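PDB 3S4K: putative esterase Rv1847/MT1895 from Mycobacterium tuberculosis, which probably hydrolyses acyl-CoA thioesters, perhaps 1,4-dihydroxy-2-naphthoyl-CoA, as a hotdog-fold member of the PaaI thioesterase family. Local coordinates for residues Ala61-Ile66 with Gly133-Gln138. Sequence-based numbering, arbitrary orientation. Where two conformers were deposited one is given.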
loop_
_atom_site.group_PDB
_atom_site.type_symbol
_atom_site.label_atom_id
_atom_site.label_comp_id
_atom_site.label_asym_id
_atom_site.label_seq_id
_atom_site.Cartn_x
_atom_site.Cartn_y
_atom_site.Cartn_z
ATOM N N ALA A 61 0.780 -3.070 -1.770
ATOM C CA ALA A 61 0.712 -3.126 -3.214
ATOM C C ALA A 61 0.401 -4.521 -3.740
ATOM O O ALA A 61 -0.399 -4.715 -4.660
ATOM C CB ALA A 61 2.047 -2.604 -3.810
ATOM N N MET A 62 1.049 -5.504 -3.135
ATOM C CA MET A 62 0.807 -6.924 -3.428
ATOM C C MET A 62 -0.660 -7.265 -3.228
ATOM O O MET A 62 -1.318 -7.879 -4.086
ATOM C CB MET A 62 1.603 -7.821 -2.478
ATOM C CG MET A 62 3.000 -8.184 -2.903
ATOM S SD MET A 62 3.581 -9.565 -1.875
ATOM C CE MET A 62 2.728 -10.980 -2.562
ATOM N N ILE A 63 -1.176 -6.861 -2.078
ATOM C CA ILE A 63 -2.564 -7.093 -1.702
ATOM C C ILE A 63 -3.473 -6.418 -2.724
ATOM O O ILE A 63 -4.419 -7.013 -3.204
ATOM C CB ILE A 63 -2.790 -6.627 -0.235
ATOM C CG1 ILE A 63 -2.180 -7.655 0.711
ATOM C CG2 ILE A 63 -4.302 -6.338 0.091
ATOM C CD1 ILE A 63 -1.844 -7.114 2.084
ATOM N N GLU A 64 -3.138 -5.197 -3.115
ATOM C CA GLU A 64 -3.953 -4.464 -4.094
ATOM C C GLU A 64 -4.014 -5.180 -5.447
ATOM O O GLU A 64 -5.101 -5.355 -6.030
ATOM C CB GLU A 64 -3.400 -3.039 -4.243
ATOM C CG GLU A 64 -4.215 -2.129 -5.170
ATOM C CD GLU A 64 -5.513 -1.642 -4.568
ATOM O OE1 GLU A 64 -5.753 -1.870 -3.360
ATOM O OE2 GLU A 64 -6.303 -1.013 -5.325
ATOM N N SER A 65 -2.852 -5.621 -5.932
ATOM C CA SER A 65 -2.743 -6.307 -7.216
ATOM C C SER A 65 -3.507 -7.624 -7.244
ATOM O O SER A 65 -4.269 -7.906 -8.166
ATOM C CB SER A 65 -1.275 -6.592 -7.554
ATOM O OG SER A 65 -0.634 -5.433 -8.046
ATOM N N ILE A 66 -3.282 -8.451 -6.245
ATOM C CA ILE A 66 -3.871 -9.807 -6.258
ATOM C C ILE A 66 -5.393 -9.705 -6.176
ATOM O O ILE A 66 -6.122 -10.359 -6.927
ATOM C CB ILE A 66 -3.264 -10.707 -5.141
ATOM C CG1 ILE A 66 -1.750 -10.831 -5.331
ATOM C CG2 ILE A 66 -3.894 -12.142 -5.201
ATOM C CD1 ILE A 66 -0.983 -11.547 -4.191
ATOM N N GLY A 133 -4.804 -8.233 4.331
ATOM C CA GLY A 133 -5.519 -7.005 3.985
ATOM C C GLY A 133 -6.815 -7.273 3.248
ATOM O O GLY A 133 -7.003 -8.363 2.686
ATOM N N GLN A 134 -7.690 -6.276 3.233
ATOM C CA GLN A 134 -8.947 -6.354 2.497
ATOM C C GLN A 134 -9.020 -5.196 1.557
ATOM O O GLN A 134 -8.713 -4.079 1.948
ATOM C CB GLN A 134 -10.129 -6.345 3.436
ATOM C CG GLN A 134 -10.019 -7.532 4.332
ATOM C CD GLN A 134 -11.110 -7.672 5.321
ATOM O OE1 GLN A 134 -12.039 -6.867 5.387
ATOM N NE2 GLN A 134 -11.002 -8.716 6.123
ATOM N N VAL A 135 -9.440 -5.486 0.330
ATOM C CA VAL A 135 -9.575 -4.499 -0.709
ATOM C C VAL A 135 -11.023 -4.405 -1.160
ATOM O O VAL A 135 -11.626 -5.420 -1.520
ATOM C CB VAL A 135 -8.661 -4.853 -1.896
ATOM C CG1 VAL A 135 -8.750 -3.788 -2.997
ATOM C CG2 VAL A 135 -7.225 -5.038 -1.415
ATOM N N ARG A 136 -11.552 -3.180 -1.152
ATOM C CA ARG A 136 -12.908 -2.893 -1.610
ATOM C C ARG A 136 -12.798 -2.270 -2.990
ATOM O O ARG A 136 -12.021 -1.321 -3.182
ATOM C CB ARG A 136 -13.611 -1.966 -0.638
ATOM C CG ARG A 136 -15.029 -1.551 -1.069
ATOM C CD ARG A 136 -15.677 -0.691 -0.031
ATOM N NE ARG A 136 -16.089 -1.483 1.122
ATOM C CZ ARG A 136 -17.186 -2.236 1.189
ATOM N NH1 ARG A 136 -18.021 -2.352 0.159
ATOM N NH2 ARG A 136 -17.421 -2.938 2.297
ATOM N N LEU A 137 -13.556 -2.817 -3.942
ATOM C CA LEU A 137 -13.535 -2.358 -5.322
ATOM C C LEU A 137 -14.935 -1.990 -5.786
ATOM O O LEU A 137 -15.909 -2.591 -5.364
ATOM C CB LEU A 137 -12.957 -3.437 -6.242
ATOM C CG LEU A 137 -11.510 -3.843 -5.938
ATOM C CD1 LEU A 137 -11.507 -5.157 -5.151
ATOM C CD2 LEU A 137 -10.609 -3.867 -7.215
ATOM N N GLN A 138 -15.000 -1.016 -6.690
ATOM C CA GLN A 138 -16.191 -0.726 -7.453
ATOM C C GLN A 138 -16.167 -1.463 -8.782
ATOM O O GLN A 138 -15.147 -1.461 -9.478
ATOM C CB GLN A 138 -16.250 0.782 -7.763
ATOM C CG GLN A 138 -17.111 1.537 -6.864
ATOM C CD GLN A 138 -17.266 3.007 -7.266
ATOM O OE1 GLN A 138 -17.115 3.409 -8.440
ATOM N NE2 GLN A 138 -17.575 3.808 -6.288
#
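Ile-63 and Val-135 meet methyl to methyl, CG2 to CG2 at 3.5 Å, where the hotdog helix 56-75 lies against strand 129-140 of the antiparallel sheet that wraps it. The two short segments run at 46° to each other, with axes 8.4 Å apart at closest approach.

The apolar part of the contact rests on both branches of Ile-63. Its CG2, anti to the backbone N, reaches the valine, while CD1, at the end of the other branch, lies 3.9 Å from Gly-133 N. With no side chain on the glycine, the isoleucine packs directly on the strand's backbone. Val-120 and Ile-122 of strand 115-123 extend this greasy patch.

The second part sets a carboxylate oxygen against a methyl. Glu-64 leaves the helix with CG anti to its backbone N (chi1 -176°), then bends at chi2 (75°), which carries OE1 to 3.6 Å from Val-135 CG1; the two side chains cross at about a right angle. The polar partner of OE1 lies elsewhere: it is hydrogen-bonded to Asn-89 on strand 83-93. Phe-93 of the second subunit packs on the glutamate, and a bound 1,2-ethanediol lies about 4 Å from its side chain, consistent with a pocket at the dimer interface, where hotdog thioesterases commonly place their active site.

No hydrogen bond joins the two segments. Between them, van der Waals contact alone seats helix on strand, and the buried carboxylate draws polar support from a neighbouring strand, with both methyls of Val-135 close to the oxygen that Asn-89 holds.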